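Local coordinates for core protein VP4 (Bluetongue virus, PDB 2JHP), which forms part of the inner capsid of the virus and caps viral RNA, probably with methyltransferase sites, which bind S-adenosyl-L-homocysteine, at residues 17-22 and 49-54; 35-40 and 63-68; 281-286 and 311-316; 288-293 and 317-322. All blocks are in the same frame, centred on the assembly; numbering follows the deposited sequence.

Interaction 1: residues 17-22 and 49-54; sequences IVKDGF and YAYGDV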
loop_
_atom_site.group_PDB
_atom_site.type_symbol
_atom_site.label_atom_id
_atom_site.label_comp_id
_atom_site.label_asym_id
_atom_site.label_seq_id
_atom_site.Cartn_x
_atom_site.Cartn_y
_atom_site.Cartn_z
ATOM N N ILE A 17 -32.329 13.789 -6.661
ATOM C CA ILE A 17 -31.468 14.701 -5.881
ATOM C C ILE A 17 -30.356 15.277 -6.753
ATOM O O ILE A 17 -29.963 16.442 -6.620
ATOM C CB ILE A 17 -30.803 13.986 -4.674
ATOM C CG1 ILE A 17 -31.782 13.036 -3.985
ATOM C CG2 ILE A 17 -30.250 15.011 -3.675
ATOM C CD1 ILE A 17 -31.107 11.849 -3.332
ATOM N N VAL A 18 -29.868 14.424 -7.641
ATOM C CA VAL A 18 -28.777 14.711 -8.553
ATOM C C VAL A 18 -29.079 15.882 -9.486
ATOM O O VAL A 18 -28.241 16.771 -9.653
ATOM C CB VAL A 18 -28.466 13.442 -9.364
ATOM C CG1 VAL A 18 -27.882 13.773 -10.738
ATOM C CG2 VAL A 18 -27.566 12.511 -8.557
ATOM N N LYS A 19 -30.281 15.887 -10.068
ATOM C CA LYS A 19 -30.668 16.873 -11.085
ATOM C C LYS A 19 -30.449 18.323 -10.639
ATOM O O LYS A 19 -30.257 19.208 -11.473
ATOM C CB LYS A 19 -32.125 16.663 -11.518
ATOM C CG LYS A 19 -32.390 15.393 -12.328
ATOM C CD LYS A 19 -33.898 15.073 -12.378
ATOM C CE LYS A 19 -34.172 13.688 -12.977
ATOM N NZ LYS A 19 -35.545 13.154 -12.688
ATOM N N ASP A 20 -30.447 18.545 -9.327
ATOM C CA ASP A 20 -30.382 19.891 -8.753
ATOM C C ASP A 20 -28.963 20.294 -8.320
ATOM O O ASP A 20 -28.781 21.267 -7.585
ATOM C CB ASP A 20 -31.350 19.974 -7.564
ATOM C CG ASP A 20 -31.914 21.367 -7.353
ATOM O OD1 ASP A 20 -32.109 22.112 -8.340
ATOM O OD2 ASP A 20 -32.176 21.712 -6.183
ATOM N N GLY A 21 -27.963 19.543 -8.783
ATOM C CA GLY A 21 -26.560 19.790 -8.436
ATOM C C GLY A 21 -25.841 20.632 -9.474
ATOM O O GLY A 21 -26.483 21.318 -10.266
ATOM N N PHE A 22 -24.509 20.578 -9.478
ATOM C CA PHE A 22 -23.713 21.405 -10.393
ATOM C C PHE A 22 -22.845 20.599 -11.362
ATOM O O PHE A 22 -22.439 21.106 -12.413
ATOM C CB PHE A 22 -22.858 22.407 -9.615
ATOM C CG PHE A 22 -23.655 23.342 -8.733
ATOM C CD1 PHE A 22 -23.317 23.511 -7.392
ATOM C CD2 PHE A 22 -24.744 24.045 -9.240
ATOM C CE1 PHE A 22 -24.046 24.372 -6.569
ATOM C CE2 PHE A 22 -25.482 24.910 -8.429
ATOM C CZ PHE A 22 -25.130 25.074 -7.089
ATOM N N TYR A 49 -22.824 12.684 -12.929
ATOM C CA TYR A 49 -23.835 11.812 -12.370
ATOM C C TYR A 49 -24.541 11.074 -13.483
ATOM O O TYR A 49 -24.708 11.604 -14.580
ATOM C CB TYR A 49 -24.843 12.612 -11.569
ATOM C CG TYR A 49 -24.324 13.129 -10.259
ATOM C CD1 TYR A 49 -24.011 12.260 -9.212
ATOM C CD2 TYR A 49 -24.176 14.496 -10.049
ATOM C CE1 TYR A 49 -23.543 12.745 -7.986
ATOM C CE2 TYR A 49 -23.705 14.991 -8.829
ATOM C CZ TYR A 49 -23.396 14.112 -7.810
ATOM O OH TYR A 49 -22.932 14.612 -6.625
ATOM N N ALA A 50 -24.958 9.850 -13.187
ATOM C CA ALA A 50 -25.723 9.049 -14.131
ATOM C C ALA A 50 -26.814 8.241 -13.436
ATOM O O ALA A 50 -26.609 7.709 -12.344
ATOM C CB ALA A 50 -24.792 8.126 -14.906
ATOM N N TYR A 51 -27.970 8.155 -14.090
ATOM C CA TYR A 51 -29.088 7.312 -13.652
ATOM C C TYR A 51 -29.795 6.675 -14.852
ATOM O O TYR A 51 -29.658 7.146 -15.984
ATOM C CB TYR A 51 -30.094 8.124 -12.823
ATOM C CG TYR A 51 -30.797 9.233 -13.587
ATOM C CD1 TYR A 51 -31.856 8.951 -14.452
ATOM C CD2 TYR A 51 -30.415 10.568 -13.429
ATOM C CE1 TYR A 51 -32.512 9.967 -15.151
ATOM C CE2 TYR A 51 -31.067 11.593 -14.123
ATOM C CZ TYR A 51 -32.112 11.283 -14.982
ATOM O OH TYR A 51 -32.759 12.285 -15.675
ATOM N N GLY A 52 -30.575 5.626 -14.588
ATOM C CA GLY A 52 -31.251 4.858 -15.639
ATOM C C GLY A 52 -30.716 3.438 -15.705
ATOM O O GLY A 52 -29.809 3.075 -14.945
ATOM N N ASP A 53 -31.260 2.644 -16.629
ATOM C CA ASP A 53 -30.947 1.209 -16.730
ATOM C C ASP A 53 -29.540 0.891 -17.269
ATOM O O ASP A 53 -29.193 1.272 -18.389
ATOM C CB ASP A 53 -32.023 0.498 -17.563
ATOM C CG ASP A 53 -31.664 -0.947 -17.878
ATOM O OD1 ASP A 53 -31.148 -1.646 -16.985
ATOM O OD2 ASP A 53 -31.902 -1.383 -19.025
ATOM N N VAL A 54 -28.747 0.179 -16.464
ATOM C CA VAL A 54 -27.388 -0.236 -16.856
ATOM C C VAL A 54 -27.249 -1.753 -16.873
ATOM O O VAL A 54 -26.140 -2.280 -16.995
ATOM C CB VAL A 54 -26.277 0.345 -15.918
ATOM C CG1 VAL A 54 -26.060 1.834 -16.168
ATOM C CG2 VAL A 54 -26.576 0.065 -14.442
#

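Interaction 2: residues 35-40 and 63-68; sequences NDLWLE and RGHGFI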
loop_
_atom_site.group_PDB
_atom_site.type_symbol
_atom_site.label_atom_id
_atom_site.label_comp_id
_atom_site.label_asym_id
_atom_site.label_seq_id
_atom_site.Cartn_x
_atom_site.Cartn_y
_atom_site.Cartn_z
ATOM N N ASN A 35 -21.306 1.778 -28.678
ATOM C CA ASN A 35 -20.735 3.028 -29.182
ATOM C C ASN A 35 -21.368 4.298 -28.607
ATOM O O ASN A 35 -20.677 5.305 -28.431
ATOM C CB ASN A 35 -20.746 3.059 -30.713
ATOM C CG ASN A 35 -19.614 2.241 -31.328
ATOM O OD1 ASN A 35 -18.672 1.834 -30.642
ATOM N ND2 ASN A 35 -19.700 2.007 -32.635
ATOM N N ASP A 36 -22.667 4.239 -28.307
ATOM C CA ASP A 36 -23.372 5.346 -27.650
ATOM C C ASP A 36 -22.682 5.753 -26.357
ATOM O O ASP A 36 -22.349 6.926 -26.171
ATOM C CB ASP A 36 -24.830 4.978 -27.349
ATOM C CG ASP A 36 -25.738 5.143 -28.548
ATOM O OD1 ASP A 36 -25.307 4.852 -29.685
ATOM O OD2 ASP A 36 -26.898 5.559 -28.345
ATOM N N LEU A 37 -22.461 4.779 -25.473
ATOM C CA LEU A 37 -21.828 5.045 -24.186
ATOM C C LEU A 37 -20.485 5.719 -24.401
ATOM O O LEU A 37 -20.187 6.739 -23.777
ATOM C CB LEU A 37 -21.606 3.757 -23.393
ATOM C CG LEU A 37 -22.715 2.840 -22.889
ATOM C CD1 LEU A 37 -22.068 1.799 -21.996
ATOM C CD2 LEU A 37 -23.775 3.595 -22.124
ATOM N N TRP A 38 -19.683 5.146 -25.295
ATOM C CA TRP A 38 -18.338 5.636 -25.533
ATOM C C TRP A 38 -18.329 7.095 -26.004
ATOM O O TRP A 38 -17.558 7.907 -25.481
ATOM C CB TRP A 38 -17.597 4.740 -26.523
ATOM C CG TRP A 38 -16.161 5.107 -26.657
ATOM C CD1 TRP A 38 -15.129 4.666 -25.882
ATOM C CD2 TRP A 38 -15.590 6.011 -27.612
ATOM N NE1 TRP A 38 -13.949 5.234 -26.296
ATOM C CE2 TRP A 38 -14.202 6.063 -27.357
ATOM C CE3 TRP A 38 -16.117 6.783 -28.657
ATOM C CZ2 TRP A 38 -13.329 6.856 -28.111
ATOM C CZ3 TRP A 38 -15.249 7.571 -29.411
ATOM C CH2 TRP A 38 -13.868 7.600 -29.132
ATOM N N LEU A 39 -19.178 7.429 -26.974
ATOM C CA LEU A 39 -19.230 8.815 -27.455
ATOM C C LEU A 39 -19.956 9.758 -26.487
ATOM O O LEU A 39 -19.640 10.949 -26.433
ATOM C CB LEU A 39 -19.731 8.938 -28.907
ATOM C CG LEU A 39 -21.101 8.463 -29.388
ATOM C CD1 LEU A 39 -22.157 9.559 -29.233
ATOM C CD2 LEU A 39 -20.978 8.033 -30.851
ATOM N N GLU A 40 -20.883 9.215 -25.700
ATOM C CA GLU A 40 -21.564 10.006 -24.683
ATOM C C GLU A 40 -20.685 10.339 -23.497
ATOM O O GLU A 40 -20.549 11.504 -23.136
ATOM C CB GLU A 40 -22.856 9.341 -24.206
ATOM C CG GLU A 40 -24.079 9.776 -25.002
ATOM C CD GLU A 40 -24.144 11.284 -25.183
ATOM O OE1 GLU A 40 -23.853 12.023 -24.209
ATOM O OE2 GLU A 40 -24.481 11.728 -26.306
ATOM N N ARG A 63 -16.759 -0.476 -15.456
ATOM C CA ARG A 63 -15.532 0.008 -14.812
ATOM C C ARG A 63 -14.583 0.695 -15.795
ATOM O O ARG A 63 -13.909 1.665 -15.441
ATOM C CB ARG A 63 -14.813 -1.113 -14.071
ATOM C CG ARG A 63 -15.467 -1.514 -12.755
ATOM C CD ARG A 63 -15.474 -0.437 -11.724
ATOM N NE ARG A 63 -15.769 -1.008 -10.420
ATOM C CZ ARG A 63 -16.371 -0.364 -9.419
ATOM N NH1 ARG A 63 -16.780 0.889 -9.568
ATOM N NH2 ARG A 63 -16.587 -0.985 -8.265
ATOM N N GLY A 64 -14.551 0.198 -17.027
ATOM C CA GLY A 64 -13.759 0.805 -18.090
ATOM C C GLY A 64 -14.284 2.183 -18.426
ATOM O O GLY A 64 -13.545 3.043 -18.915
ATOM N N HIS A 65 -15.569 2.383 -18.152
ATOM C CA HIS A 65 -16.214 3.680 -18.298
ATOM C C HIS A 65 -15.984 4.617 -17.112
ATOM O O HIS A 65 -16.284 5.810 -17.201
ATOM C CB HIS A 65 -17.714 3.494 -18.520
ATOM C CG HIS A 65 -18.071 3.212 -19.939
ATOM N ND1 HIS A 65 -18.076 4.192 -20.910
ATOM C CD2 HIS A 65 -18.419 2.061 -20.560
ATOM C CE1 HIS A 65 -18.415 3.654 -22.068
ATOM N NE2 HIS A 65 -18.633 2.364 -21.881
ATOM N N GLY A 66 -15.465 4.076 -16.015
ATOM C CA GLY A 66 -15.295 4.832 -14.784
ATOM C C GLY A 66 -16.490 4.852 -13.838
ATOM O O GLY A 66 -16.599 5.750 -13.018
ATOM N N PHE A 67 -17.370 3.859 -13.932
ATOM C CA PHE A 67 -18.564 3.756 -13.072
ATOM C C PHE A 67 -18.284 3.487 -11.597
ATOM O O PHE A 67 -17.478 2.612 -11.244
ATOM C CB PHE A 67 -19.502 2.674 -13.584
ATOM C CG PHE A 67 -20.526 3.175 -14.526
ATOM C CD1 PHE A 67 -20.164 3.652 -15.786
ATOM C CD2 PHE A 67 -21.868 3.170 -14.178
ATOM C CE1 PHE A 67 -21.127 4.120 -16.681
ATOM C CE2 PHE A 67 -22.839 3.638 -15.068
ATOM C CZ PHE A 67 -22.461 4.114 -16.320
ATOM N N ILE A 68 -18.960 4.258 -10.749
ATOM C CA ILE A 68 -19.018 4.027 -9.321
ATOM C C ILE A 68 -20.496 3.925 -8.990
ATOM O O ILE A 68 -21.301 4.769 -9.411
ATOM C CB ILE A 68 -18.348 5.170 -8.529
ATOM C CG1 ILE A 68 -16.827 5.086 -8.684
ATOM C CG2 ILE A 68 -18.757 5.156 -7.030
ATOM C CD1 ILE A 68 -16.057 6.295 -8.058
#

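Interaction 3: residues 281-286 and 311-316; sequences TRFAED and NSKDEY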
loop_
_atom_site.group_PDB
_atom_site.type_symbol
_atom_site.label_atom_id
_atom_site.label_comp_id
_atom_site.label_asym_id
_atom_site.label_seq_id
_atom_site.Cartn_x
_atom_site.Cartn_y
_atom_site.Cartn_z
ATOM N N THR A 281 16.370 -1.131 44.078
ATOM C CA THR A 281 15.692 -2.370 43.675
ATOM C C THR A 281 15.209 -2.350 42.218
ATOM O O THR A 281 15.534 -3.254 41.433
ATOM C CB THR A 281 14.449 -2.628 44.549
ATOM O OG1 THR A 281 14.701 -2.207 45.896
ATOM C CG2 THR A 281 14.070 -4.097 44.534
ATOM N N ARG A 282 14.424 -1.326 41.875
ATOM C CA ARG A 282 13.878 -1.167 40.521
ATOM C C ARG A 282 14.989 -1.081 39.473
ATOM O O ARG A 282 14.832 -1.547 38.334
ATOM C CB ARG A 282 13.015 0.090 40.427
ATOM C CG ARG A 282 11.642 -0.011 41.056
ATOM C CD ARG A 282 10.745 1.132 40.584
ATOM N NE ARG A 282 11.360 2.446 40.790
ATOM C CZ ARG A 282 11.057 3.545 40.098
ATOM N NH1 ARG A 282 11.681 4.688 40.372
ATOM N NH2 ARG A 282 10.137 3.509 39.136
ATOM N N PHE A 283 16.105 -0.474 39.874
ATOM C CA PHE A 283 17.257 -0.287 39.007
ATOM C C PHE A 283 17.974 -1.619 38.752
ATOM O O PHE A 283 18.306 -1.946 37.614
ATOM C CB PHE A 283 18.204 0.742 39.629
ATOM C CG PHE A 283 19.196 1.314 38.661
ATOM C CD1 PHE A 283 18.869 2.424 37.886
ATOM C CD2 PHE A 283 20.468 0.751 38.531
ATOM C CE1 PHE A 283 19.786 2.963 36.980
ATOM C CE2 PHE A 283 21.401 1.281 37.623
ATOM C CZ PHE A 283 21.056 2.393 36.850
ATOM N N ALA A 284 18.194 -2.390 39.815
ATOM C CA ALA A 284 18.875 -3.678 39.695
ATOM C C ALA A 284 18.040 -4.722 38.943
ATOM O O ALA A 284 18.589 -5.685 38.417
ATOM C CB ALA A 284 19.306 -4.192 41.064
ATOM N N GLU A 285 16.724 -4.528 38.903
ATOM C CA GLU A 285 15.831 -5.383 38.093
ATOM C C GLU A 285 15.917 -5.066 36.613
ATOM O O GLU A 285 16.019 -5.974 35.796
ATOM C CB GLU A 285 14.369 -5.287 38.544
ATOM C CG GLU A 285 14.120 -5.813 39.950
ATOM C CD GLU A 285 12.747 -5.436 40.469
ATOM O OE1 GLU A 285 12.155 -4.454 39.954
ATOM O OE2 GLU A 285 12.265 -6.123 41.396
ATOM N N ASP A 286 15.867 -3.782 36.269
ATOM C CA ASP A 286 15.977 -3.380 34.871
ATOM C C ASP A 286 17.334 -3.811 34.320
ATOM O O ASP A 286 17.405 -4.361 33.222
ATOM C CB ASP A 286 15.778 -1.866 34.699
ATOM C CG ASP A 286 14.361 -1.392 35.070
ATOM O OD1 ASP A 286 13.450 -2.230 35.293
ATOM O OD2 ASP A 286 14.165 -0.158 35.112
ATOM N N ASN A 311 15.377 8.538 40.091
ATOM C CA ASN A 311 15.122 9.901 40.548
ATOM C C ASN A 311 16.377 10.553 41.101
ATOM O O ASN A 311 16.606 11.749 40.918
ATOM C CB ASN A 311 14.025 9.911 41.615
ATOM C CG ASN A 311 12.716 9.317 41.121
ATOM O OD1 ASN A 311 12.568 8.975 39.937
ATOM N ND2 ASN A 311 11.752 9.193 42.037
ATOM N N SER A 312 17.183 9.745 41.783
ATOM C CA SER A 312 18.389 10.212 42.446
ATOM C C SER A 312 19.526 10.451 41.456
ATOM O O SER A 312 20.178 11.494 41.497
ATOM C CB SER A 312 18.813 9.207 43.515
ATOM O OG SER A 312 17.689 8.793 44.273
ATOM N N LYS A 313 19.752 9.486 40.568
ATOM C CA LYS A 313 20.842 9.550 39.595
ATOM C C LYS A 313 20.535 10.523 38.461
ATOM O O LYS A 313 19.453 10.481 37.875
ATOM C CB LYS A 313 21.138 8.151 39.042
ATOM C CG LYS A 313 21.803 7.219 40.049
ATOM C CD LYS A 313 21.280 5.793 39.945
ATOM C CE LYS A 313 21.795 4.955 41.113
ATOM N NZ LYS A 313 20.999 3.701 41.297
ATOM N N ASP A 314 21.490 11.404 38.169
ATOM C CA ASP A 314 21.368 12.365 37.074
ATOM C C ASP A 314 21.918 11.807 35.768
ATOM O O ASP A 314 21.475 12.180 34.678
ATOM C CB ASP A 314 22.061 13.680 37.430
ATOM C CG ASP A 314 21.100 14.699 38.006
ATOM O OD1 ASP A 314 19.955 14.771 37.483
ATOM O OD2 ASP A 314 21.477 15.416 38.981
ATOM N N GLU A 315 22.909 10.933 35.901
ATOM C CA GLU A 315 23.404 10.128 34.799
ATOM C C GLU A 315 23.649 8.709 35.311
ATOM O O GLU A 315 23.773 8.490 36.521
ATOM C CB GLU A 315 24.675 10.723 34.194
ATOM C CG GLU A 315 25.908 10.599 35.080
ATOM C CD GLU A 315 27.208 10.621 34.297
ATOM O OE1 GLU A 315 27.162 10.706 33.045
ATOM O OE2 GLU A 315 28.281 10.550 34.942
ATOM N N TYR A 316 23.708 7.758 34.381
ATOM C CA TYR A 316 23.815 6.336 34.702
ATOM C C TYR A 316 24.040 5.521 33.436
ATOM O O TYR A 316 24.059 6.066 32.327
ATOM C CB TYR A 316 22.560 5.843 35.438
ATOM C CG TYR A 316 21.266 5.932 34.644
ATOM C CD1 TYR A 316 20.529 7.123 34.583
ATOM C CD2 TYR A 316 20.764 4.817 33.973
ATOM C CE1 TYR A 316 19.327 7.193 33.854
ATOM C CE2 TYR A 316 19.574 4.879 33.261
ATOM C CZ TYR A 316 18.858 6.067 33.203
ATOM O OH TYR A 316 17.682 6.125 32.484
#

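Interaction 4: residues 288-293 and 317-322; sequences LGEEIA and HCISTY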
loop_
_atom_site.group_PDB
_atom_site.type_symbol
_atom_site.label_atom_id
_atom_site.label_comp_id
_atom_site.label_asym_id
_atom_site.label_seq_id
_atom_site.Cartn_x
_atom_site.Cartn_y
_atom_site.Cartn_z
ATOM N N LEU A 288 19.145 -6.253 35.393
ATOM C CA LEU A 288 19.218 -7.718 35.375
ATOM C C LEU A 288 18.663 -8.281 34.078
ATOM O O LEU A 288 19.291 -9.143 33.458
ATOM C CB LEU A 288 18.469 -8.337 36.559
ATOM C CG LEU A 288 18.541 -9.865 36.657
ATOM C CD1 LEU A 288 19.999 -10.313 36.799
ATOM C CD2 LEU A 288 17.689 -10.415 37.809
ATOM N N GLY A 289 17.487 -7.784 33.690
ATOM C CA GLY A 289 16.815 -8.180 32.460
ATOM C C GLY A 289 17.694 -7.984 31.250
ATOM O O GLY A 289 17.743 -8.841 30.367
ATOM N N GLU A 290 18.391 -6.849 31.235
ATOM C CA GLU A 290 19.354 -6.509 30.195
ATOM C C GLU A 290 20.516 -7.505 30.158
ATOM O O GLU A 290 20.873 -8.023 29.094
ATOM C CB GLU A 290 19.881 -5.084 30.416
ATOM C CG GLU A 290 18.868 -3.976 30.131
ATOM C CD GLU A 290 19.340 -2.590 30.568
ATOM O OE1 GLU A 290 20.534 -2.423 30.923
ATOM O OE2 GLU A 290 18.503 -1.660 30.562
ATOM N N GLU A 291 21.093 -7.759 31.334
ATOM C CA GLU A 291 22.215 -8.674 31.515
ATOM C C GLU A 291 21.863 -10.104 31.104
ATOM O O GLU A 291 22.607 -10.738 30.368
ATOM C CB GLU A 291 22.674 -8.637 32.968
ATOM C CG GLU A 291 23.392 -7.348 33.351
ATOM C CD GLU A 291 23.686 -7.240 34.843
ATOM O OE1 GLU A 291 23.452 -8.229 35.590
ATOM O OE2 GLU A 291 24.159 -6.158 35.273
ATOM N N ILE A 292 20.718 -10.598 31.570
ATOM C CA ILE A 292 20.208 -11.906 31.150
ATOM C C ILE A 292 20.073 -11.982 29.629
ATOM O O ILE A 292 20.464 -12.976 29.010
ATOM C CB ILE A 292 18.880 -12.253 31.869
ATOM C CG1 ILE A 292 19.188 -12.651 33.324
ATOM C CG2 ILE A 292 18.141 -13.375 31.140
ATOM C CD1 ILE A 292 17.982 -12.876 34.222
ATOM N N ALA A 293 19.548 -10.910 29.037
ATOM C CA ALA A 293 19.377 -10.830 27.588
ATOM C C ALA A 293 20.728 -10.845 26.865
ATOM O O ALA A 293 20.905 -11.587 25.898
ATOM C CB ALA A 293 18.544 -9.586 27.197
ATOM N N HIS A 317 24.202 4.212 33.603
ATOM C CA HIS A 317 24.498 3.338 32.473
ATOM C C HIS A 317 23.555 2.148 32.352
ATOM O O HIS A 317 22.918 1.729 33.326
ATOM C CB HIS A 317 25.952 2.867 32.526
ATOM C CG HIS A 317 26.949 3.974 32.404
ATOM N ND1 HIS A 317 27.337 4.494 31.189
ATOM C CD2 HIS A 317 27.641 4.661 33.348
ATOM C CE1 HIS A 317 28.226 5.451 31.385
ATOM N NE2 HIS A 317 28.430 5.574 32.688
ATOM N N CYS A 318 23.478 1.615 31.134
ATOM C CA CYS A 318 22.666 0.448 30.836
ATOM C C CYS A 318 23.126 -0.223 29.534
ATOM O O CYS A 318 23.963 0.319 28.812
ATOM C CB CYS A 318 21.197 0.849 30.723
ATOM S SG CYS A 318 20.814 1.791 29.256
ATOM N N ILE A 319 22.569 -1.397 29.247
ATOM C CA ILE A 319 22.889 -2.133 28.036
ATOM C C ILE A 319 21.720 -1.990 27.065
ATOM O O ILE A 319 20.613 -2.460 27.333
ATOM C CB ILE A 319 23.177 -3.610 28.340
ATOM C CG1 ILE A 319 24.357 -3.735 29.307
ATOM C CG2 ILE A 319 23.466 -4.362 27.057
ATOM C CD1 ILE A 319 24.354 -5.016 30.102
ATOM N N SER A 320 21.968 -1.333 25.939
ATOM C CA SER A 320 20.880 -0.935 25.057
ATOM C C SER A 320 21.244 -0.835 23.575
ATOM O O SER A 320 22.412 -0.730 23.206
ATOM C CB SER A 320 20.304 0.409 25.529
ATOM O OG SER A 320 19.227 0.826 24.699
ATOM N N THR A 321 20.210 -0.876 22.741
ATOM C CA THR A 321 20.297 -0.434 21.354
ATOM C C THR A 321 19.534 0.896 21.243
ATOM O O THR A 321 20.093 1.906 20.814
ATOM C CB THR A 321 19.746 -1.505 20.372
ATOM O OG1 THR A 321 20.609 -2.654 20.354
ATOM C CG2 THR A 321 19.620 -0.943 18.953
ATOM N N TYR A 322 18.267 0.894 21.647
ATOM C CA TYR A 322 17.483 2.126 21.712
ATOM C C TYR A 322 16.739 2.227 23.034
ATOM O O TYR A 322 16.475 1.221 23.685
ATOM C CB TYR A 322 16.450 2.211 20.578
ATOM C CG TYR A 322 16.975 2.129 19.157
ATOM C CD1 TYR A 322 16.513 1.150 18.293
ATOM C CD2 TYR A 322 17.908 3.051 18.669
ATOM C CE1 TYR A 322 16.970 1.075 16.983
ATOM C CE2 TYR A 322 18.376 2.981 17.364
ATOM C CZ TYR A 322 17.902 1.993 16.526
ATOM O OH TYR A 322 18.356 1.920 15.231
#

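Interaction 1: residues 17-22 and 49-54
The Y49 ring has V18 over one face. V18 CG2 lies above that face, offset toward the rim, and makes a CH-pi contact. It is 3.9 Å from the Y49 ring centroid and 23° off the ring normal. The other methyl of V18 touches the root of the same side chain, with CG1 3.4 Å from Y49 CB. With V18 CG1 anti to the backbone N (chi1 152°), CG1 lies by the CB-CG bond of Y49 while CG2 lies over the CG-CD1 side. The second ring, Y51, is met obliquely by K19. The lysine chain is extended and crosses the tyrosine at about a right angle, and K19 CE comes to 3.4 Å from Y51 OH. A type I turn spans V18 to G21 where the chain leaves helix 15-18, with G21 N bonded to V18 O. This helix lies on the connection from strand 7-10 to strand 25-27 of a parallel sheet, and strand 48-51 runs between those two. V18 also touches V10 and I25 of the flanking strands. Y49 OH is hydrogen-bonded to E103 of helix 99-112. Across the two segments there is no hydrogen bond, so the contact rests on van der Waals and CH-pi packing.

Interaction 2: residues 35-40 and 63-68
In both L37 and H65, CG is anti to the carbonyl carbon (chi1 -63° and -83°), and the two side chains meet. In L37 the chain then runs straight on, with CD1 anti to CA. This carries CD1 to the imidazole, where it is 3.5 Å from H65 NE2. L37 CB, nearer the helix, is 3.5 Å from H65 CE1. The two side chains cross at about a right angle. L37 CB meets the ring obliquely. The helix backbone comes in differently: W38 N lies at the ring edge, near its plane, 3.8 Å from H65 CE1, and W38 CA is in the ring plane. No hydrogen bond joins the two segments.

The contact lies beside the parallel five-stranded sheet of the N-terminal region, between elements that connect its strands. Helix 34-41 connects strands 25-27 and 48-51, and helix 59-64 connects strand 48-51 to strand 67-71. H65 sits where the second helix gives way to its strand. G66, with positive phi (87°), is the first residue to leave helical angles, in a Schellman motif, and G66 N is bonded to R63 O at 2.9 Å.

H65 is fixed at its backbone too, since its carbonyl O accepts a bond from N41 ND2, at the end of helix 34-41. L37 also rests on W26 of strand 25-27. The indole of W38 points elsewhere, giving its NE1 hydrogen to R519 O and packing on L523 and R524 of helix 523-533.

Interaction 3: residues 281-286 and 311-316
Aromatic packing joins F283 to Y316. The edge of the phenylalanine points at the face of the tyrosine in an offset edge-to-face pair. The ring centroids are 5.7 Å apart and the planes stand at 76°. F283 CE1 makes the closest touch, 3.7 Å from Y316 CD2. F283 CG is anti to the backbone N (chi1 -163°), which swings the ring out from the helix toward the strand. Y316 CG lies between its own backbone N and carbonyl carbon, and this turns the ring toward the helix.

A cation-pi contact comes from K313. Its NZ sits over one face of the F283 ring, 4.1 Å from the centroid and 15° off the normal. The lysine chain bends at chi2 on its way there. R287, one turn further along the helix, makes a second cation-pi contact with F283.

The polar approach across the segments is looser. R282 NH1 and N311 OD1 are 4.4 Å apart, too far for a hydrogen bond, although the amide oxygen lies near the guanidinium plane. Firmer charge pairing lies beside the contact: E285 and D286 both form salt bridges to R308 of strand 302-308.

The R282 side chain is about 10 Å from a bound S-adenosyl-L-homocysteine. Helix 280-295 links strands 260-264 and 302-308 of a seven-stranded sheet in the order 3-2-1-4-5-7-6. That order is characteristic of the Rossmann-like class I methyltransferase fold, and here the helix also packs against strand 315-320, which pairs with strand 357-362 outside that sheet.

Interaction 4: residues 288-293 and 317-322
E290 points straight from its helix at the strand and grips the backbone of I319. Its CG is anti to the carbonyl carbon and the chain is extended beyond it, which carries OE1 to the strand. I319 N donates to E290 OE1 at 2.8 Å. The bond is nearly straight at the hydrogen, 173°, but the donor stands above the carboxylate plane, 55° out of it. The same oxygen lies 3.3 Å from C318 CB, so the carboxylate is set against the strand backbone at the junction of C318 and I319. The aliphatic part of E290 passes the I319 carbonyl, with CG 3.6 Å from I319 O. Its other oxygen, OE2, forms a salt bridge with R287 NH1 from the preceding turn of the helix. One buried carboxylate thus serves both a strand N-H and a helix arginine.

The helix segment and the strand run in roughly the same sense, 41° apart, and their axes approach to 8.2 Å. Helix 280-295 packs on strands 260-264 and 302-308 of a sheet whose strand order is that of Rossmann-like methyltransferases. Strand 315-320 belongs to a separate antiparallel pair with strand 357-362. Past its end, T321 and Y322 both face F339 in a classic beta bulge.

I319 takes a different line from the glutamate. Its CD1 reaches back toward the helix and meets E291 CG at 4.1 Å, the two side chains crossing at about a right angle. E291 is solvent-exposed. I319 also touches M340 of strand 335-341.

How the interactions relate
From the N terminus, interaction 1 opens at 17-22, and interaction 2 opens at 35-40 before the first closes at 49-54. Interaction 2 then closes at 63-68, so the two loops cross. Both reach the N-terminal parallel sheet, and they touch where V54 CG1 packs on F67 CE2 at 3.9 Å. The other two follow on the opposite side of the chain's centre, at least about 42 Å away between nearest atoms. Interaction 3 opens at 281-286 and closes at 311-316. Interaction 4 opens at 288-293, inside it, and closes at 317-322, so they cross. Residues 315-316 and 317-320 lie on one strand, and the pair ties helix 280-295 to strand 315-320 over successive turns.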